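Replication protein B (Plasmid RSF1010, PDB 3H20) acts as the primase of a broad-host-range plasmid, a nucleotidyltransferase that probably makes primers on single-stranded DNA with release of diphosphate. Local coordinates at residues 222-225 with 226-230; 248-252 with 253-257; 258-261 with 262-266; 285-288 with 289-293. All coordinates share one frame; numbering follows the deposited sequence.

Going from the N terminus, interaction 1 (222-225 with 226-230) lies within helix 220-234, interaction 2 (248-252 with 253-257) ends helix 239-252 in a Schellman motif, interaction 3 (258-261 with 262-266) lies within helix 257-267, and interaction 4 (285-288 with 289-293) near the end of helix 279-291. All four are local and in series; none nests in or crosses another, and interaction 2 makes the turn into helix 257-267. Its Arg253 and Arg255 bridge to Glu227 and Glu223 of interaction 1. Ile260 of interaction 3 packs on Ala251 and Val287, whereas interactions 1 and 4 do not touch. Together they tie the C-terminal helical bundle; the diphosphate-binding residues lie outside these helices.

Interaction 1 of 4, residues 222-225 with 226-230; sequences DEYR and SEMAG
One turn of helix 220-234, in the helical bundle of the primase, carries a CH-pi and Met-aromatic contact between Tyr224 and Met228, spaced i to i+4. The CH-pi part is made by the methylene: Met228 CG lies over one face of the phenol ring, 3.7 Å from the centroid of the Tyr224 ring and displaced toward the rim at CZ. The sulfur makes the Met-aromatic part from farther out: Met228 SD is 4.5 Å from the centroid of the Tyr224 ring and oblique to it, 38° off the normal. Beyond it the chain curls on, and Met228 CE comes to 3.5 Å from Tyr224 OH. Bends at chi2 (-66°) and chi3 (-75°) bring SD and CE of Met228 out along the ring to this hydroxyl. The backbone beneath is regular helix, with Met228 N bonded to Tyr224 O at 3.0 Å and Ala229 N to Arg225 O at 3.0 Å. On another side of the turn, a water donates to Glu227 OE2 at 3.0 Å and weakly to Glu223 OE2 at 3.4 Å, a bridge that may ease the repulsion between the two carboxylates. Each also has a positive partner, Arg255 for Glu223 and Arg253 for Glu227. Tyr224 OH is hydrogen-bonded to Asp243, which would hold the far end of the ring. The buried pair is thus wedged between helices: Met228 rests on Cys242 and Asp243 of helix 239-252, and Tyr224 on Ala263, Met264 and Ala267 of helix 257-267.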
loop_
_atom_site.group_PDB
_atom_site.type_symbol
_atom_site.label_atom_id
_atom_site.label_comp_id
_atom_site.label_asym_id
_atom_site.label_seq_id
_atom_site.Cartn_x
_atom_site.Cartn_y
_atom_site.Cartn_z
ATOM N N ASP A 222 -30.777 11.248 1.187
ATOM C CA ASP A 222 -29.658 11.806 0.417
ATOM C C ASP A 222 -29.622 11.217 -0.990
ATOM O O ASP A 222 -29.338 11.917 -1.963
ATOM C CB ASP A 222 -28.322 11.535 1.119
ATOM C CG ASP A 222 -28.294 12.018 2.562
ATOM O OD1 ASP A 222 -28.893 13.076 2.874
ATOM O OD2 ASP A 222 -27.649 11.336 3.386
ATOM N N GLU A 223 -29.916 9.921 -1.066
ATOM C CA GLU A 223 -29.965 9.159 -2.309
ATOM C C GLU A 223 -31.076 9.677 -3.229
ATOM O O GLU A 223 -30.866 9.870 -4.430
ATOM C CB GLU A 223 -30.215 7.688 -1.967
ATOM C CG GLU A 223 -29.727 6.682 -2.986
ATOM C CD GLU A 223 -29.827 5.253 -2.477
ATOM O OE1 GLU A 223 -29.515 5.025 -1.285
ATOM O OE2 GLU A 223 -30.204 4.358 -3.271
ATOM N N TYR A 224 -32.250 9.903 -2.646
ATOM C CA TYR A 224 -33.398 10.455 -3.364
ATOM C C TYR A 224 -33.109 11.858 -3.909
ATOM O O TYR A 224 -33.329 12.125 -5.090
ATOM C CB TYR A 224 -34.640 10.450 -2.462
ATOM C CG TYR A 224 -35.816 11.230 -3.006
ATOM C CD1 TYR A 224 -36.686 10.667 -3.946
ATOM C CD2 TYR A 224 -36.068 12.530 -2.569
ATOM C CE1 TYR A 224 -37.769 11.391 -4.446
ATOM C CE2 TYR A 224 -37.137 13.256 -3.060
ATOM C CZ TYR A 224 -37.980 12.684 -3.996
ATOM O OH TYR A 224 -39.033 13.420 -4.473
ATOM N N ARG A 225 -32.595 12.737 -3.046
ATOM C CA ARG A 225 -32.275 14.115 -3.422
ATOM C C ARG A 225 -31.227 14.186 -4.535
ATOM O O ARG A 225 -31.319 15.030 -5.431
ATOM C CB ARG A 225 -31.822 14.913 -2.197
ATOM C CG ARG A 225 -32.904 15.079 -1.134
ATOM C CD ARG A 225 -32.311 15.381 0.235
ATOM N NE ARG A 225 -31.903 16.778 0.366
ATOM C CZ ARG A 225 -32.684 17.752 0.830
ATOM N NH1 ARG A 225 -33.931 17.500 1.217
ATOM N NH2 ARG A 225 -32.216 18.989 0.906
ATOM N N SER A 226 -30.241 13.291 -4.474
ATOM C CA SER A 226 -29.196 13.197 -5.494
ATOM C C SER A 226 -29.775 12.899 -6.882
ATOM O O SER A 226 -29.456 13.591 -7.851
ATOM C CB SER A 226 -28.168 12.131 -5.108
ATOM O OG SER A 226 -26.951 12.321 -5.808
ATOM N N GLU A 227 -30.634 11.882 -6.963
ATOM C CA GLU A 227 -31.300 11.523 -8.217
ATOM C C GLU A 227 -32.187 12.664 -8.732
ATOM O O GLU A 227 -32.150 12.994 -9.920
ATOM C CB GLU A 227 -32.130 10.238 -8.062
ATOM C CG GLU A 227 -31.333 8.972 -7.701
ATOM C CD GLU A 227 -30.264 8.603 -8.727
ATOM O OE1 GLU A 227 -30.507 8.758 -9.944
ATOM O OE2 GLU A 227 -29.173 8.151 -8.315
ATOM N N MET A 228 -32.968 13.263 -7.833
ATOM C CA MET A 228 -33.893 14.342 -8.193
ATOM C C MET A 228 -33.197 15.563 -8.801
ATOM O O MET A 228 -33.686 16.129 -9.781
ATOM C CB MET A 228 -34.743 14.764 -6.985
ATOM C CG MET A 228 -35.768 13.726 -6.534
ATOM S SD MET A 228 -37.075 13.412 -7.740
ATOM C CE MET A 228 -38.070 14.900 -7.518
ATOM N N ALA A 229 -32.058 15.951 -8.226
ATOM C CA ALA A 229 -31.310 17.128 -8.678
ATOM C C ALA A 229 -30.970 17.089 -10.173
ATOM O O ALA A 229 -30.904 18.133 -10.826
ATOM C CB ALA A 229 -30.044 17.308 -7.845
ATOM N N GLY A 230 -30.756 15.886 -10.701
ATOM C CA GLY A 230 -30.519 15.693 -12.129
ATOM C C GLY A 230 -31.791 15.467 -12.933
ATOM O O GLY A 230 -31.860 15.835 -14.108
HETATM O O HOH W 1 -29.938 6.383 -6.040
#

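Interaction 2 of 4, residues 248-252 with 253-257; sequences QKLAS and RGRSA
With chi1 of -68°, Arg253 sends CG anti to its carbonyl carbon, and the chain then runs extended to NE, back alongside Lys249 and pointing the same way. Lys249 CB thereby sits over the centre of one guanidinium face, 4.2 Å from Arg253 CZ, and Lys249 CG is 4.0 Å from Arg253 NH2. The lysine ammonium stays apart, and Arg253 NH1 is drawn to Glu227 of helix 220-234. Arg255 instead bends at chi2, so that its CG crosses Leu250 at 4.0 Å from Leu250 CB before the guanidinium turns to Glu223 and Glu259. A Schellman motif brings these chains together at the C-terminal end of helix 239-252. Gly254, with positive phi, is its C-prime residue: Arg255 N bonds to Leu250 O at 3.0 Å, and Gly254 N to Ala251 O at 3.1 Å, the latter donor standing well above the carbonyl plane. Arg253 N, at the point where the chain leaves the helix, makes two weak bonds, to Lys249 O at 3.1 Å and to Leu250 O at 3.2 Å. Beyond the turn, Ser256 is the N-cap of helix 257-267, its OG bonded to Glu258 N.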
loop_
_atom_site.group_PDB
_atom_site.type_symbol
_atom_site.label_atom_id
_atom_site.label_comp_id
_atom_site.label_asym_id
_atom_site.label_seq_id
_atom_site.Cartn_x
_atom_site.Cartn_y
_atom_site.Cartn_z
ATOM N N GLN A 248 -37.807 4.314 -8.612
ATOM C CA GLN A 248 -37.374 3.113 -9.334
ATOM C C GLN A 248 -35.881 2.832 -9.099
ATOM O O GLN A 248 -35.484 1.674 -8.938
ATOM C CB GLN A 248 -37.676 3.230 -10.831
ATOM C CG GLN A 248 -37.305 1.973 -11.610
ATOM C CD GLN A 248 -37.164 2.193 -13.096
ATOM O OE1 GLN A 248 -37.317 3.310 -13.586
ATOM N NE2 GLN A 248 -36.841 1.114 -13.827
ATOM N N LYS A 249 -35.070 3.890 -9.075
ATOM C CA LYS A 249 -33.626 3.759 -8.856
ATOM C C LYS A 249 -33.307 3.293 -7.437
ATOM O O LYS A 249 -32.557 2.334 -7.256
ATOM C CB LYS A 249 -32.899 5.065 -9.183
ATOM C CG LYS A 249 -32.589 5.238 -10.664
ATOM C CD LYS A 249 -32.523 6.707 -11.048
ATOM C CE LYS A 249 -31.782 6.926 -12.368
ATOM N NZ LYS A 249 -32.428 6.235 -13.524
ATOM N N LEU A 250 -33.896 3.962 -6.445
ATOM C CA LEU A 250 -33.788 3.563 -5.038
ATOM C C LEU A 250 -34.271 2.130 -4.768
ATOM O O LEU A 250 -33.605 1.379 -4.054
ATOM C CB LEU A 250 -34.535 4.555 -4.134
ATOM C CG LEU A 250 -33.745 5.728 -3.534
ATOM C CD1 LEU A 250 -33.149 6.632 -4.610
ATOM C CD2 LEU A 250 -34.631 6.539 -2.569
ATOM N N ALA A 251 -35.412 1.751 -5.344
ATOM C CA ALA A 251 -35.955 0.392 -5.167
ATOM C C ALA A 251 -35.086 -0.678 -5.837
ATOM O O ALA A 251 -34.911 -1.770 -5.293
ATOM C CB ALA A 251 -37.381 0.306 -5.680
ATOM N N SER A 252 -34.543 -0.355 -7.011
ATOM C CA SER A 252 -33.629 -1.251 -7.724
ATOM C C SER A 252 -32.330 -1.484 -6.951
ATOM O O SER A 252 -31.676 -2.522 -7.120
ATOM C CB SER A 252 -33.311 -0.696 -9.109
ATOM O OG SER A 252 -34.405 -0.888 -9.991
ATOM N N ARG A 253 -31.957 -0.513 -6.119
ATOM C CA ARG A 253 -30.737 -0.594 -5.311
ATOM C C ARG A 253 -31.015 -1.138 -3.900
ATOM O O ARG A 253 -30.126 -1.160 -3.045
ATOM C CB ARG A 253 -30.016 0.763 -5.286
ATOM C CG ARG A 253 -29.427 1.140 -6.650
ATOM C CD ARG A 253 -29.122 2.635 -6.805
ATOM N NE ARG A 253 -29.022 2.998 -8.225
ATOM C CZ ARG A 253 -28.848 4.232 -8.705
ATOM N NH1 ARG A 253 -28.742 5.277 -7.889
ATOM N NH2 ARG A 253 -28.777 4.422 -10.018
ATOM N N GLY A 254 -32.250 -1.592 -3.676
ATOM C CA GLY A 254 -32.611 -2.330 -2.464
ATOM C C GLY A 254 -33.307 -1.556 -1.358
ATOM O O GLY A 254 -33.573 -2.109 -0.284
ATOM N N ARG A 255 -33.601 -0.281 -1.603
ATOM C CA ARG A 255 -34.271 0.545 -0.599
ATOM C C ARG A 255 -35.697 0.066 -0.385
ATOM O O ARG A 255 -36.367 -0.366 -1.326
ATOM C CB ARG A 255 -34.264 2.030 -0.984
ATOM C CG ARG A 255 -32.887 2.692 -0.986
ATOM C CD ARG A 255 -32.265 2.708 0.394
ATOM N NE ARG A 255 -31.011 3.457 0.420
ATOM C CZ ARG A 255 -30.246 3.613 1.497
ATOM N NH1 ARG A 255 -30.591 3.072 2.662
ATOM N NH2 ARG A 255 -29.124 4.311 1.408
ATOM N N SER A 256 -36.140 0.145 0.864
ATOM C CA SER A 256 -37.462 -0.310 1.273
ATOM C C SER A 256 -38.568 0.589 0.739
ATOM O O SER A 256 -38.337 1.757 0.436
ATOM C CB SER A 256 -37.527 -0.369 2.804
ATOM O OG SER A 256 -38.851 -0.207 3.282
ATOM N N ALA A 257 -39.772 0.035 0.635
ATOM C CA ALA A 257 -40.963 0.817 0.311
ATOM C C ALA A 257 -41.187 1.921 1.346
ATOM O O ALA A 257 -41.622 3.017 0.996
ATOM C CB ALA A 257 -42.184 -0.090 0.222
#

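Interaction 3 of 4, residues 258-261 with 262-266; sequences EEIG and KAMAE
Four backbone bonds join 258-261 to 262-266 in regular alpha-helix, part of the bundle helix 257-267. Lys262 N is satisfied by Glu258 O at 2.9 Å, the straightest of the four at 166°. Ala263 N donates to Glu259 O at 3.1 Å, Met264 N to Ile260 O at 2.9 Å, and Ala265 N to Gly261 O at 2.9 Å. At the start of the helix the donors and acceptors are met from the preceding turn: Glu258 N by the hydroxyl of the N-cap Ser256, and the Glu259 carboxylate by Ser256 N through OE1 and by a salt bridge to Arg255 through OE2. Toward the other end, Glu266 N has two weak bonds, to Lys262 O and Ala263 O. On the buried side the contact is apolar. Ile260 is packed on Ala247, Leu250 and Ala251 of helix 239-252 and on Val287 of helix 279-291, while Met264 meets Tyr224, Tyr282 and Thr286. Met264 holds CG anti to its carbonyl carbon (chi1 -75°), which sets the thioether beside Ile260, and the two side chains meet at an angle with Met264 SD 4.2 Å from Ile260 CG2.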
loop_
_atom_site.group_PDB
_atom_site.type_symbol
_atom_site.label_atom_id
_atom_site.label_comp_id
_atom_site.label_asym_id
_atom_site.label_seq_id
_atom_site.Cartn_x
_atom_site.Cartn_y
_atom_site.Cartn_z
ATOM N N GLU A 258 -40.868 1.620 2.610
ATOM C CA GLU A 258 -40.957 2.578 3.718
ATOM C C GLU A 258 -39.867 3.656 3.638
ATOM O O GLU A 258 -40.150 4.839 3.846
ATOM C CB GLU A 258 -40.899 1.856 5.074
ATOM C CG GLU A 258 -41.156 2.766 6.283
ATOM C CD GLU A 258 -40.950 2.077 7.627
ATOM O OE1 GLU A 258 -40.315 1.000 7.673
ATOM O OE2 GLU A 258 -41.420 2.623 8.647
ATOM N N GLU A 259 -38.634 3.235 3.347
ATOM C CA GLU A 259 -37.506 4.154 3.128
ATOM C C GLU A 259 -37.815 5.186 2.034
ATOM O O GLU A 259 -37.574 6.381 2.214
ATOM C CB GLU A 259 -36.234 3.375 2.765
ATOM C CG GLU A 259 -35.453 2.824 3.957
ATOM C CD GLU A 259 -34.198 2.059 3.548
ATOM O OE1 GLU A 259 -34.305 1.097 2.756
ATOM O OE2 GLU A 259 -33.102 2.412 4.030
ATOM N N ILE A 260 -38.357 4.715 0.914
ATOM C CA ILE A 260 -38.688 5.569 -0.227
ATOM C C ILE A 260 -39.862 6.501 0.083
ATOM O O ILE A 260 -39.822 7.693 -0.241
ATOM C CB ILE A 260 -38.976 4.726 -1.497
ATOM C CG1 ILE A 260 -37.705 3.992 -1.941
ATOM C CG2 ILE A 260 -39.525 5.600 -2.632
ATOM C CD1 ILE A 260 -37.954 2.824 -2.900
ATOM N N GLY A 261 -40.899 5.948 0.708
ATOM C CA GLY A 261 -42.059 6.721 1.130
ATOM C C GLY A 261 -41.691 7.874 2.042
ATOM O O GLY A 261 -42.108 9.012 1.813
ATOM N N LYS A 262 -40.894 7.571 3.067
ATOM C CA LYS A 262 -40.432 8.562 4.044
ATOM C C LYS A 262 -39.569 9.652 3.396
ATOM O O LYS A 262 -39.626 10.819 3.796
ATOM C CB LYS A 262 -39.678 7.863 5.188
ATOM C CG LYS A 262 -38.867 8.783 6.085
ATOM C CD LYS A 262 -38.690 8.200 7.476
ATOM C CE LYS A 262 -38.020 9.205 8.394
ATOM N NZ LYS A 262 -38.216 8.867 9.829
ATOM N N ALA A 263 -38.772 9.260 2.404
ATOM C CA ALA A 263 -37.940 10.197 1.646
ATOM C C ALA A 263 -38.789 11.148 0.801
ATOM O O ALA A 263 -38.520 12.354 0.748
ATOM C CB ALA A 263 -36.948 9.438 0.766
ATOM N N MET A 264 -39.809 10.597 0.146
ATOM C CA MET A 264 -40.754 11.385 -0.646
ATOM C C MET A 264 -41.530 12.350 0.249
ATOM O O MET A 264 -41.692 13.520 -0.092
ATOM C CB MET A 264 -41.725 10.478 -1.409
ATOM C CG MET A 264 -41.118 9.776 -2.624
ATOM S SD MET A 264 -42.246 8.655 -3.485
ATOM C CE MET A 264 -43.488 9.782 -4.108
ATOM N N ALA A 265 -41.988 11.848 1.395
ATOM C CA ALA A 265 -42.746 12.644 2.360
ATOM C C ALA A 265 -41.981 13.891 2.801
ATOM O O ALA A 265 -42.581 14.940 3.042
ATOM C CB ALA A 265 -43.132 11.799 3.561
ATOM N N GLU A 266 -40.656 13.773 2.886
ATOM C CA GLU A 266 -39.801 14.857 3.373
ATOM C C GLU A 266 -39.375 15.837 2.278
ATOM O O GLU A 266 -39.317 17.042 2.523
ATOM C CB GLU A 266 -38.555 14.276 4.054
ATOM C CG GLU A 266 -37.719 15.289 4.837
ATOM C CD GLU A 266 -38.391 15.745 6.124
ATOM O OE1 GLU A 266 -39.116 14.931 6.740
ATOM O OE2 GLU A 266 -38.192 16.914 6.525
#

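Interaction 4 of 4, residues 285-288 with 289-293; sequences RTVS and KVMGL
Lys289, Ser288 and Val287 lose the most surface between successive turns near the C-terminal end of helix 279-291. Lys289 lies back along the turn before it: CG, anti to the carbonyl carbon (chi1 -76°), passes 3.4 Å from Arg285 O, the same oxygen that accepts Lys289 N at 2.9 Å. Past a bend at chi3, Lys289 NZ ends 5.0 Å from Arg285 NH1. The two cations do not bond each other but gather at one sulfate ion, probably from the crystallisation liquor: the sulfate forms a salt bridge with Arg285 NH1 and a weak, longer ion pair with Lys289 NZ. Ser288 is mostly a matter of backbone. Ser288 O accepts a weak bond from Gly292 N at 3.2 Å, bent to 135°, as the helix nears its end. Val287 belongs to the buried side. Its CG1 branch is 4.1 Å from Met291 CG, the two side chains lying side by side and pointing the same way, and the backbone of the same pair is joined by Met291 N to Val287 O at 3.0 Å. Between these, Val290 N is held by Thr286 O at 3.2 Å, while Thr286 OG1 bonds back to the Tyr282 carbonyl. The turn packs against three other helices of the bundle: Val287 meets Ala257 and Ile260 of helix 257-267, Val290 meets Phe244 and Ala251 of helix 239-252, and Met291 reaches Arg300 of helix 294-304, the helix for which Leu293 is the N-cap residue.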
loop_
_atom_site.group_PDB
_atom_site.type_symbol
_atom_site.label_atom_id
_atom_site.label_comp_id
_atom_site.label_asym_id
_atom_site.label_seq_id
_atom_site.Cartn_x
_atom_site.Cartn_y
_atom_site.Cartn_z
ATOM N N ARG A 285 -49.097 4.754 -4.252
ATOM C CA ARG A 285 -49.272 4.422 -5.663
ATOM C C ARG A 285 -47.945 4.491 -6.423
ATOM O O ARG A 285 -47.640 3.607 -7.233
ATOM C CB ARG A 285 -50.326 5.334 -6.296
ATOM C CG ARG A 285 -50.709 4.970 -7.725
ATOM C CD ARG A 285 -52.113 5.463 -8.099
ATOM N NE ARG A 285 -52.388 6.827 -7.636
ATOM C CZ ARG A 285 -51.916 7.936 -8.203
ATOM N NH1 ARG A 285 -51.122 7.869 -9.268
ATOM N NH2 ARG A 285 -52.225 9.119 -7.691
ATOM N N THR A 286 -47.156 5.527 -6.153
ATOM C CA THR A 286 -45.819 5.644 -6.746
ATOM C C THR A 286 -44.984 4.416 -6.418
ATOM O O THR A 286 -44.388 3.805 -7.312
ATOM C CB THR A 286 -45.086 6.921 -6.270
ATOM O OG1 THR A 286 -45.777 8.073 -6.760
ATOM C CG2 THR A 286 -43.636 6.952 -6.786
ATOM N N VAL A 287 -44.950 4.047 -5.138
ATOM C CA VAL A 287 -44.147 2.900 -4.711
ATOM C C VAL A 287 -44.715 1.595 -5.285
ATOM O O VAL A 287 -43.951 0.726 -5.703
ATOM C CB VAL A 287 -43.995 2.829 -3.168
ATOM C CG1 VAL A 287 -43.202 1.598 -2.758
ATOM C CG2 VAL A 287 -43.306 4.086 -2.633
ATOM N N SER A 288 -46.044 1.481 -5.328
ATOM C CA SER A 288 -46.705 0.292 -5.880
ATOM C C SER A 288 -46.339 0.064 -7.349
ATOM O O SER A 288 -45.992 -1.047 -7.734
ATOM C CB SER A 288 -48.226 0.371 -5.718
ATOM O OG SER A 288 -48.844 -0.847 -6.104
ATOM N N LYS A 289 -46.404 1.129 -8.144
ATOM C CA LYS A 289 -46.113 1.058 -9.578
ATOM C C LYS A 289 -44.677 0.635 -9.832
ATOM O O LYS A 289 -44.408 -0.188 -10.700
ATOM C CB LYS A 289 -46.389 2.400 -10.256
ATOM C CG LYS A 289 -47.870 2.687 -10.480
ATOM C CD LYS A 289 -48.091 3.640 -11.658
ATOM C CE LYS A 289 -47.391 4.989 -11.466
ATOM N NZ LYS A 289 -47.822 5.990 -12.508
ATOM N N VAL A 290 -43.767 1.204 -9.049
ATOM C CA VAL A 290 -42.346 0.899 -9.118
ATOM C C VAL A 290 -42.066 -0.578 -8.796
ATOM O O VAL A 290 -41.324 -1.244 -9.522
ATOM C CB VAL A 290 -41.572 1.864 -8.174
ATOM C CG1 VAL A 290 -40.244 1.279 -7.713
ATOM C CG2 VAL A 290 -41.394 3.218 -8.861
ATOM N N MET A 291 -42.687 -1.090 -7.730
ATOM C CA MET A 291 -42.448 -2.467 -7.280
ATOM C C MET A 291 -42.997 -3.518 -8.257
ATOM O O MET A 291 -42.545 -4.665 -8.250
ATOM C CB MET A 291 -43.004 -2.701 -5.869
ATOM C CG MET A 291 -42.294 -1.915 -4.733
ATOM S SD MET A 291 -40.494 -2.159 -4.680
ATOM C CE MET A 291 -40.055 -1.196 -3.227
ATOM N N GLY A 292 -43.948 -3.113 -9.102
ATOM C CA GLY A 292 -44.522 -3.992 -10.126
ATOM C C GLY A 292 -43.688 -4.120 -11.398
ATOM O O GLY A 292 -43.950 -4.999 -12.226
ATOM N N LEU A 293 -42.679 -3.265 -11.551
ATOM C CA LEU A 293 -41.871 -3.259 -12.773
ATOM C C LEU A 293 -40.946 -4.469 -12.797
ATOM O O LEU A 293 -40.283 -4.756 -11.795
ATOM C CB LEU A 293 -41.032 -1.985 -12.892
ATOM C CG LEU A 293 -41.754 -0.660 -13.133
ATOM C CD1 LEU A 293 -40.775 0.471 -12.983
ATOM C CD2 LEU A 293 -42.440 -0.632 -14.505
#